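Local atomic coordinates of short chain dehydrogenase (Mycobacterium smegmatis, PDB entry 3UCX), a protein that probably acts as an oxidoreductase of the short-chain dehydrogenase family, built on a Rossmann-type fold. Residues Asp11-Ile16 / Asp37-Ala42; Arg61-Gly66 / Asp80-Ala85; Leu226-Thr231 / Val257-Tyr262. All coordinates share one frame; numbering follows the deposited sequence. Where two conformers were deposited one is given.

Contact 1 (Asp11-Ile16 / Asp37-Ala42); sequences DKVVVI and DLVLAA
V14 and V39 meet through their backbones in a ladder of five hydrogen bonds that zips two parallel strands together, a worked case of the first crossover of a Rossmann fold. V39 N donates to V14 O at 2.8 Å, while V14 N and I16 N reach D37 O and V39 O. D37 N to K12 O and A41 N to I16 O form the two ends. Between these bonds, CA-H groups of V13, L38 and V15 lean on the same carbonyls, L38 CA lying 3.3 Å from V14 O.

The apolar contacts divide between the faces of the sheet. On one, V15 and V39 run abreast, V15 CG2 3.8 Å from V39 CB. On the other, I16 and L38 cross obliquely: I16 CG1 stands anti to the carbonyl carbon (chi1 -53°), and CD1 beyond it presses on L38 CD1 at 3.5 Å, a tight fit. Helices 23-33 and 45-57 cover this face, the first on V14, I16 and L40, the second on L38 and L40.

Polar groups gather where the strands begin. A water donates to D37 OD2 at 2.9 Å and weakly to D11 O, and R60 and R61 form salt bridges with the same OD2. The buried carboxylate of D37 is thus paired with arginines, which would favour its charged form, while main-chain bonds and hydrocarbon join the strands beyond it.

Contact 2 (Arg61-Gly66 / Asp80-Ala85); sequences RALSVG and DETMKA
L63 carries its CG anti to the backbone N (chi1 -180°), and a chi2 of 74° puts CD1 to one side, which leaves CD2 as the extended branch that reaches the last turns of helix 72-85. CD2 does most of the touching. It lies 3.7 Å from E81 O and 3.9 Å from T82 CA, against the helix backbone, and the methyl of A85 comes up to it, CB to CD2, at 3.9 Å. The other branch, CD1, meets the same A85 CB at 4.2 Å, so the alanine methyl touches both ends of the leucine fork. One turn earlier, E81 CB approaches V65 CG2 at 4.3 Å, a looser contact made by the aliphatic root of the glutamate.

Strand 62-66 is followed by helix 72-85, which packs on the sheet of the Rossmann-type fold and runs back against the strand direction: the segments lie at 161°, their axes 9.7 Å apart. The backbone O of E81 also accepts the helix bond from A85 N, and T82 OG1 bonds to L78 O within the helix.

At the R61 end, a water bridges the segments: it accepts from R61 NH1 at 2.8 Å, in the plane of the guanidinium at its edge, and donates to A85 O at 3.0 Å. The chemistry implies a join that is hydrocarbon at its middle and hydrated where water links R61 to A85 O.

Contact 3 (Leu226-Thr231 / Val257-Tyr262); sequences LKRLPT and VNCGEY
C259 meets R228 and P230 by pushing its side chain into the curve of the loop 226-231, and each of its atoms touches that loop. CB comes first, 3.3 Å from R228 O and 4.0 Å from L226 CD1, between a carbonyl and a leucine methyl. The sulfur follows, set anti to the carbonyl carbon by a chi1 of -67°. SG shares R228 O with CB, at 3.4 Å, and lies over the start of P230, 3.6 Å from P230 N and also against P230 CD. R228 NH1 approaches the same sulfur obliquely at 4.1 Å, while L226 CD1 lies over one face of the guanidinium, offset toward its rim.

The backbone of C259 adds a weak bond, L226 N to C259 O at 3.3 Å. Beside it the proline ring packs on V257, with P230 CG 3.5 Å from V257 O and CB against the methyl CG1. What presents the cysteine is a type I' turn from N258 to E261, braced by an Asx turn in which N258 OD1 accepts from G260 N at 2.8 Å. The N258 amide, through ND2, also holds Y262 O.

The polar end of R228 is engaged beyond the loops: NH1 forms a salt bridge with E234, and NH2 bonds to S248 O of the second subunit. One loop leads from helix 213-221 into helix 232-243, which T231 caps at its N-terminus; the other leaves strand 254-257, an outermost strand of the sheet within this chain. V257 packs on V235 and A238 of helix 232-243, and the second subunit borders both loops.

Overall arrangement
Contacts 1, 2 and 3 follow one another along the chain without overlap. Contacts 1 and 2 are neighbours, their centres 8 Å apart, because strands 37-42 and 62-66 lie side by side in the parallel sheet; L40 probably hydrogen-bonds to L63 and V65 through the backbone, and V39 packs on T82 of helix 72-85. Contact 3 stands apart, about 28 Å from contact 1 and 35 Å from contact 2 between centres, on the opposite side of the chain's centre. With strand order 3-2-1-4-5-6-7, the first two contacts lie at the 62-66 end of the sheet, among its first three strands, while the third ties the loop after strand 254-257, outermost within this chain, to the loop before helix 232-243, next to a second subunit.

Contact 1 (Asp11-Ile16 / Asp37-Ala42)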
loop_
_atom_site.group_PDB
_atom_site.type_symbol
_atom_site.label_atom_id
_atom_site.label_comp_id
_atom_site.label_asym_id
_atom_site.label_seq_id
_atom_site.Cartn_x
_atom_site.Cartn_y
_atom_site.Cartn_z
ATOM N N ASP A 11 9.293 -24.856 -25.413
ATOM C CA ASP A 11 8.121 -25.207 -26.204
ATOM C C ASP A 11 6.821 -24.463 -25.844
ATOM O O ASP A 11 5.733 -24.937 -26.132
ATOM C CB ASP A 11 7.906 -26.727 -26.236
ATOM C CG ASP A 11 8.972 -27.451 -27.038
ATOM O OD1 ASP A 11 9.657 -26.837 -27.898
ATOM O OD2 ASP A 11 9.117 -28.658 -26.804
ATOM N N LYS A 12 6.955 -23.286 -25.255
ATOM C CA LYS A 12 5.820 -22.412 -25.003
ATOM C C LYS A 12 5.684 -21.418 -26.135
ATOM O O LYS A 12 6.658 -21.098 -26.793
ATOM C CB LYS A 12 6.015 -21.691 -23.676
ATOM C CG LYS A 12 6.109 -22.676 -22.525
ATOM C CD LYS A 12 5.600 -22.150 -21.204
ATOM C CE LYS A 12 5.260 -23.320 -20.283
ATOM N NZ LYS A 12 5.564 -23.001 -18.869
ATOM N N VAL A 13 4.469 -20.953 -26.374
ATOM C CA VAL A 13 4.230 -19.881 -27.311
ATOM C C VAL A 13 3.932 -18.602 -26.522
ATOM O O VAL A 13 3.033 -18.560 -25.659
ATOM C CB VAL A 13 3.076 -20.221 -28.276
ATOM C CG1 VAL A 13 2.690 -19.009 -29.098
ATOM C CG2 VAL A 13 3.479 -21.375 -29.197
ATOM N N VAL A 14 4.684 -17.553 -26.841
ATOM C CA VAL A 14 4.601 -16.275 -26.157
ATOM C C VAL A 14 4.185 -15.211 -27.161
ATOM O O VAL A 14 4.834 -15.021 -28.199
ATOM C CB VAL A 14 5.970 -15.907 -25.518
ATOM C CG1 VAL A 14 5.937 -14.522 -24.894
ATOM C CG2 VAL A 14 6.381 -16.955 -24.479
ATOM N N VAL A 15 3.095 -14.521 -26.854
ATOM C CA VAL A 15 2.641 -13.376 -27.609
ATOM C C VAL A 15 3.151 -12.108 -26.906
ATOM O O VAL A 15 2.900 -11.910 -25.725
ATOM C CB VAL A 15 1.097 -13.362 -27.680
ATOM C CG1 VAL A 15 0.553 -12.091 -28.314
ATOM C CG2 VAL A 15 0.569 -14.608 -28.375
ATOM N N ILE A 16 3.869 -11.264 -27.646
ATOM C CA ILE A 16 4.275 -9.966 -27.146
ATOM C C ILE A 16 3.584 -8.881 -27.960
ATOM O O ILE A 16 3.752 -8.794 -29.186
ATOM C CB ILE A 16 5.811 -9.759 -27.184
ATOM C CG1 ILE A 16 6.535 -10.897 -26.477
ATOM C CG2 ILE A 16 6.179 -8.423 -26.507
ATOM C CD1 ILE A 16 8.034 -10.833 -26.601
ATOM N N ASP A 37 8.642 -20.023 -28.757
ATOM C CA ASP A 37 8.330 -19.446 -30.051
ATOM C C ASP A 37 7.472 -18.228 -29.835
ATOM O O ASP A 37 6.709 -18.183 -28.881
ATOM C CB ASP A 37 7.584 -20.441 -30.929
ATOM C CG ASP A 37 8.452 -21.608 -31.329
ATOM O OD1 ASP A 37 9.605 -21.388 -31.756
ATOM O OD2 ASP A 37 7.987 -22.748 -31.189
ATOM N N LEU A 38 7.576 -17.263 -30.744
ATOM C CA LEU A 38 7.006 -15.944 -30.533
ATOM C C LEU A 38 5.920 -15.583 -31.519
ATOM O O LEU A 38 5.973 -15.952 -32.687
ATOM C CB LEU A 38 8.105 -14.876 -30.651
ATOM C CG LEU A 38 9.007 -14.597 -29.447
ATOM C CD1 LEU A 38 8.245 -13.839 -28.371
ATOM C CD2 LEU A 38 9.629 -15.866 -28.898
ATOM N N VAL A 39 4.972 -14.799 -31.026
ATOM C CA VAL A 39 4.111 -13.955 -31.836
ATOM C C VAL A 39 4.463 -12.521 -31.493
ATOM O O VAL A 39 4.436 -12.137 -30.319
ATOM C CB VAL A 39 2.612 -14.192 -31.530
ATOM C CG1 VAL A 39 1.756 -13.235 -32.339
ATOM C CG2 VAL A 39 2.255 -15.654 -31.800
ATOM N N LEU A 40 4.814 -11.743 -32.507
ATOM C CA LEU A 40 5.158 -10.341 -32.329
ATOM C C LEU A 40 4.083 -9.453 -32.948
ATOM O O LEU A 40 3.768 -9.555 -34.150
ATOM C CB LEU A 40 6.536 -10.056 -32.959
ATOM C CG LEU A 40 7.681 -10.976 -32.527
ATOM C CD1 LEU A 40 8.944 -10.751 -33.366
ATOM C CD2 LEU A 40 7.975 -10.870 -31.034
ATOM N N ALA A 41 3.526 -8.569 -32.133
ATOM C CA ALA A 41 2.450 -7.688 -32.554
ATOM C C ALA A 41 2.849 -6.227 -32.280
ATOM O O ALA A 41 3.344 -5.897 -31.212
ATOM C CB ALA A 41 1.150 -8.053 -31.848
ATOM N N ALA A 42 2.670 -5.382 -33.288
ATOM C CA ALA A 42 2.892 -3.943 -33.189
ATOM C C ALA A 42 2.161 -3.326 -34.369
ATOM O O ALA A 42 1.779 -4.054 -35.286
ATOM C CB ALA A 42 4.377 -3.627 -33.241
HETATM O O HOH W 1 6.277 -24.320 -29.465
#

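Contact 2 (Arg61-Gly66 / Asp80-Ala85)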
loop_
_atom_site.group_PDB
_atom_site.type_symbol
_atom_site.label_atom_id
_atom_site.label_comp_id
_atom_site.label_asym_id
_atom_site.label_seq_id
_atom_site.Cartn_x
_atom_site.Cartn_y
_atom_site.Cartn_z
ATOM N N ARG A 61 10.893 -19.916 -33.711
ATOM C CA ARG A 61 10.054 -19.300 -34.723
ATOM C C ARG A 61 9.447 -17.993 -34.251
ATOM O O ARG A 61 9.187 -17.797 -33.050
ATOM C CB ARG A 61 8.954 -20.272 -35.155
ATOM C CG ARG A 61 9.486 -21.420 -36.007
ATOM C CD ARG A 61 8.410 -22.464 -36.220
ATOM N NE ARG A 61 7.957 -23.023 -34.942
ATOM C CZ ARG A 61 6.815 -23.681 -34.762
ATOM N NH1 ARG A 61 5.981 -23.892 -35.776
ATOM N NH2 ARG A 61 6.504 -24.134 -33.556
ATOM N N ALA A 62 9.236 -17.089 -35.200
ATOM C CA ALA A 62 8.571 -15.823 -34.915
ATOM C C ALA A 62 7.471 -15.562 -35.951
ATOM O O ALA A 62 7.729 -15.602 -37.150
ATOM C CB ALA A 62 9.583 -14.684 -34.904
ATOM N N LEU A 63 6.247 -15.317 -35.483
ATOM C CA LEU A 63 5.160 -14.846 -36.331
ATOM C C LEU A 63 4.989 -13.351 -36.092
ATOM O O LEU A 63 4.709 -12.929 -34.953
ATOM C CB LEU A 63 3.859 -15.565 -35.968
ATOM C CG LEU A 63 2.590 -15.220 -36.755
ATOM C CD1 LEU A 63 2.662 -15.831 -38.153
ATOM C CD2 LEU A 63 1.357 -15.720 -35.997
ATOM N N SER A 64 5.116 -12.558 -37.157
ATOM C CA SER A 64 4.973 -11.107 -37.060
ATOM C C SER A 64 3.616 -10.719 -37.613
ATOM O O SER A 64 3.286 -11.091 -38.739
ATOM C CB SER A 64 6.076 -10.388 -37.848
ATOM O OG SER A 64 7.344 -10.718 -37.308
ATOM N N VAL A 65 2.830 -9.997 -36.814
ATOM C CA VAL A 65 1.489 -9.591 -37.222
ATOM C C VAL A 65 1.231 -8.125 -36.898
ATOM O O VAL A 65 1.104 -7.745 -35.735
ATOM C CB VAL A 65 0.381 -10.447 -36.557
ATOM C CG1 VAL A 65 -0.979 -10.105 -37.150
ATOM C CG2 VAL A 65 0.674 -11.936 -36.692
ATOM N N GLY A 66 1.110 -7.308 -37.942
ATOM C CA GLY A 66 0.732 -5.901 -37.785
ATOM C C GLY A 66 -0.635 -5.791 -37.155
ATOM O O GLY A 66 -1.618 -6.295 -37.698
ATOM N N ASP A 80 -6.576 -15.142 -34.723
ATOM C CA ASP A 80 -6.763 -16.142 -35.774
ATOM C C ASP A 80 -5.423 -16.568 -36.390
ATOM O O ASP A 80 -5.151 -17.768 -36.544
ATOM C CB ASP A 80 -7.739 -15.637 -36.851
ATOM C CG ASP A 80 -9.186 -15.579 -36.369
ATOM O OD1 ASP A 80 -9.543 -16.265 -35.382
ATOM O OD2 ASP A 80 -9.991 -14.830 -36.981
ATOM N N GLU A 81 -4.546 -15.606 -36.659
ATOM C CA GLU A 81 -3.247 -15.933 -37.275
ATOM C C GLU A 81 -2.366 -16.746 -36.332
ATOM O O GLU A 81 -1.704 -17.698 -36.745
ATOM C CB GLU A 81 -2.532 -14.672 -37.752
ATOM C CG GLU A 81 -3.169 -14.049 -38.987
ATOM C CD GLU A 81 -3.042 -14.926 -40.220
ATOM O OE1 GLU A 81 -1.921 -15.354 -40.551
ATOM O OE2 GLU A 81 -4.074 -15.201 -40.847
ATOM N N THR A 82 -2.387 -16.389 -35.052
ATOM C CA THR A 82 -1.658 -17.134 -34.027
ATOM C C THR A 82 -2.127 -18.575 -33.907
ATOM O O THR A 82 -1.329 -19.502 -33.800
ATOM C CB THR A 82 -1.828 -16.429 -32.658
ATOM O OG1 THR A 82 -1.246 -15.124 -32.734
ATOM C CG2 THR A 82 -1.177 -17.225 -31.539
ATOM N N MET A 83 -3.437 -18.764 -33.874
ATOM C CA MET A 83 -3.982 -20.106 -33.713
ATOM C C MET A 83 -3.752 -20.931 -34.987
ATOM O O MET A 83 -3.507 -22.129 -34.917
ATOM C CB MET A 83 -5.452 -20.013 -33.307
ATOM C CG MET A 83 -5.640 -19.240 -31.989
ATOM S SD MET A 83 -4.545 -19.756 -30.631
ATOM C CE MET A 83 -5.307 -21.380 -30.508
ATOM N N LYS A 84 -3.769 -20.274 -36.138
ATOM C CA LYS A 84 -3.438 -20.945 -37.403
ATOM C C LYS A 84 -1.950 -21.379 -37.428
ATOM O O LYS A 84 -1.622 -22.492 -37.819
ATOM C CB LYS A 84 -3.785 -20.013 -38.579
ATOM C CG LYS A 84 -3.465 -20.574 -39.946
ATOM C CD LYS A 84 -3.635 -19.536 -41.052
ATOM C CE LYS A 84 -3.069 -20.082 -42.358
ATOM N NZ LYS A 84 -2.974 -19.068 -43.454
ATOM N N ALA A 85 -1.050 -20.513 -36.975
ATOM C CA ALA A 85 0.390 -20.813 -37.014
ATOM C C ALA A 85 0.831 -21.785 -35.924
ATOM O O ALA A 85 1.631 -22.671 -36.183
ATOM C CB ALA A 85 1.209 -19.531 -36.888
HETATM O O HOH W 2 3.403 -24.889 -35.257
#

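Contact 3 (Leu226-Thr231 / Val257-Tyr262)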
loop_
_atom_site.group_PDB
_atom_site.type_symbol
_atom_site.label_atom_id
_atom_site.label_comp_id
_atom_site.label_asym_id
_atom_site.label_seq_id
_atom_site.Cartn_x
_atom_site.Cartn_y
_atom_site.Cartn_z
ATOM N N LEU A 226 20.629 1.013 -5.261
ATOM C CA LEU A 226 21.837 0.464 -5.876
ATOM C C LEU A 226 22.641 1.500 -6.661
ATOM O O LEU A 226 23.774 1.241 -7.083
ATOM C CB LEU A 226 21.458 -0.724 -6.752
ATOM C CG LEU A 226 20.836 -1.901 -5.994
ATOM C CD1 LEU A 226 20.203 -2.872 -6.988
ATOM C CD2 LEU A 226 21.821 -2.644 -5.111
ATOM N N LYS A 227 22.046 2.669 -6.855
ATOM C CA LYS A 227 22.639 3.773 -7.607
ATOM C C LYS A 227 22.962 3.366 -9.030
ATOM O O LYS A 227 23.994 3.749 -9.591
ATOM C CB LYS A 227 23.878 4.308 -6.894
ATOM C CG LYS A 227 23.652 4.584 -5.423
ATOM C CD LYS A 227 22.551 5.598 -5.199
ATOM C CE LYS A 227 22.214 5.650 -3.725
ATOM N NZ LYS A 227 21.043 6.513 -3.447
ATOM N N ARG A 228 22.057 2.571 -9.604
ATOM C CA ARG A 228 22.104 2.228 -11.027
ATOM C C ARG A 228 20.676 2.043 -11.504
ATOM O O ARG A 228 19.784 1.755 -10.706
ATOM C CB ARG A 228 22.902 0.947 -11.294
ATOM C CG ARG A 228 22.577 -0.260 -10.444
ATOM C CD ARG A 228 23.502 -1.428 -10.759
ATOM N NE ARG A 228 23.364 -2.574 -9.822
ATOM C CZ ARG A 228 22.513 -3.596 -9.985
ATOM N NH1 ARG A 228 21.688 -3.627 -11.016
ATOM N NH2 ARG A 228 22.484 -4.597 -9.111
ATOM N N LEU A 229 20.462 2.239 -12.795
ATOM C CA LEU A 229 19.160 1.985 -13.394
ATOM C C LEU A 229 19.109 0.509 -13.789
ATOM O O LEU A 229 20.131 -0.066 -14.204
ATOM C CB LEU A 229 18.986 2.866 -14.636
ATOM C CG LEU A 229 18.952 4.379 -14.426
ATOM C CD1 LEU A 229 18.728 5.069 -15.766
ATOM C CD2 LEU A 229 17.846 4.775 -13.437
ATOM N N PRO A 230 17.920 -0.125 -13.679
ATOM C CA PRO A 230 17.811 -1.463 -14.214
ATOM C C PRO A 230 17.987 -1.464 -15.727
ATOM O O PRO A 230 17.652 -0.483 -16.392
ATOM C CB PRO A 230 16.390 -1.900 -13.813
ATOM C CG PRO A 230 15.648 -0.649 -13.713
ATOM C CD PRO A 230 16.631 0.389 -13.205
ATOM N N THR A 231 18.555 -2.547 -16.237
ATOM C CA THR A 231 18.795 -2.725 -17.665
ATOM C C THR A 231 17.611 -3.419 -18.326
ATOM O O THR A 231 16.772 -4.001 -17.638
ATOM C CB THR A 231 20.006 -3.604 -17.919
ATOM O OG1 THR A 231 19.733 -4.935 -17.453
ATOM C CG2 THR A 231 21.293 -3.020 -17.234
ATOM N N VAL A 257 10.714 -3.380 -10.641
ATOM C CA VAL A 257 12.104 -3.570 -11.053
ATOM C C VAL A 257 12.668 -2.159 -11.196
ATOM O O VAL A 257 12.546 -1.527 -12.246
ATOM C CB VAL A 257 12.234 -4.377 -12.354
ATOM C CG1 VAL A 257 13.713 -4.661 -12.678
ATOM C CG2 VAL A 257 11.458 -5.697 -12.292
ATOM N N ASN A 258 13.256 -1.667 -10.118
ATOM C CA ASN A 258 13.645 -0.278 -10.027
ATOM C C ASN A 258 14.858 -0.008 -9.178
ATOM O O ASN A 258 15.098 1.148 -8.790
ATOM C CB ASN A 258 12.442 0.553 -9.533
ATOM C CG ASN A 258 11.965 0.161 -8.149
ATOM O OD1 ASN A 258 12.724 -0.377 -7.337
ATOM N ND2 ASN A 258 10.685 0.463 -7.848
ATOM N N CYS A 259 15.625 -1.050 -8.887
ATOM C CA CYS A 259 16.846 -0.943 -8.100
ATOM C C CYS A 259 16.608 -0.317 -6.732
ATOM O O CYS A 259 17.530 0.208 -6.111
ATOM C CB CYS A 259 17.955 -0.245 -8.910
ATOM S SG CYS A 259 18.441 -1.301 -10.281
ATOM N N GLY A 260 15.359 -0.435 -6.254
ATOM C CA GLY A 260 15.007 -0.016 -4.905
ATOM C C GLY A 260 14.404 1.371 -4.747
ATOM O O GLY A 260 14.080 1.744 -3.642
ATOM N N GLU A 261 14.195 2.112 -5.825
ATOM C CA GLU A 261 13.725 3.495 -5.702
ATOM C C GLU A 261 12.394 3.621 -4.956
ATOM O O GLU A 261 12.231 4.504 -4.094
ATOM C CB GLU A 261 13.665 4.196 -7.067
ATOM C CG GLU A 261 13.425 5.691 -6.913
ATOM C CD GLU A 261 13.635 6.511 -8.163
ATOM O OE1 GLU A 261 13.923 5.986 -9.232
ATOM O OE2 GLU A 261 13.457 7.733 -8.070
ATOM N N TYR A 262 11.465 2.724 -5.279
ATOM C CA TYR A 262 10.202 2.585 -4.547
ATOM C C TYR A 262 10.028 1.130 -4.141
ATOM O O TYR A 262 10.345 0.204 -4.895
ATOM C CB TYR A 262 9.009 3.067 -5.373
ATOM C CG TYR A 262 9.106 4.541 -5.682
ATOM C CD1 TYR A 262 8.645 5.502 -4.783
ATOM C CD2 TYR A 262 9.705 4.979 -6.855
ATOM C CE1 TYR A 262 8.766 6.860 -5.083
ATOM C CE2 TYR A 262 9.830 6.325 -7.154
ATOM C CZ TYR A 262 9.370 7.255 -6.271
ATOM O OH TYR A 262 9.487 8.597 -6.598
#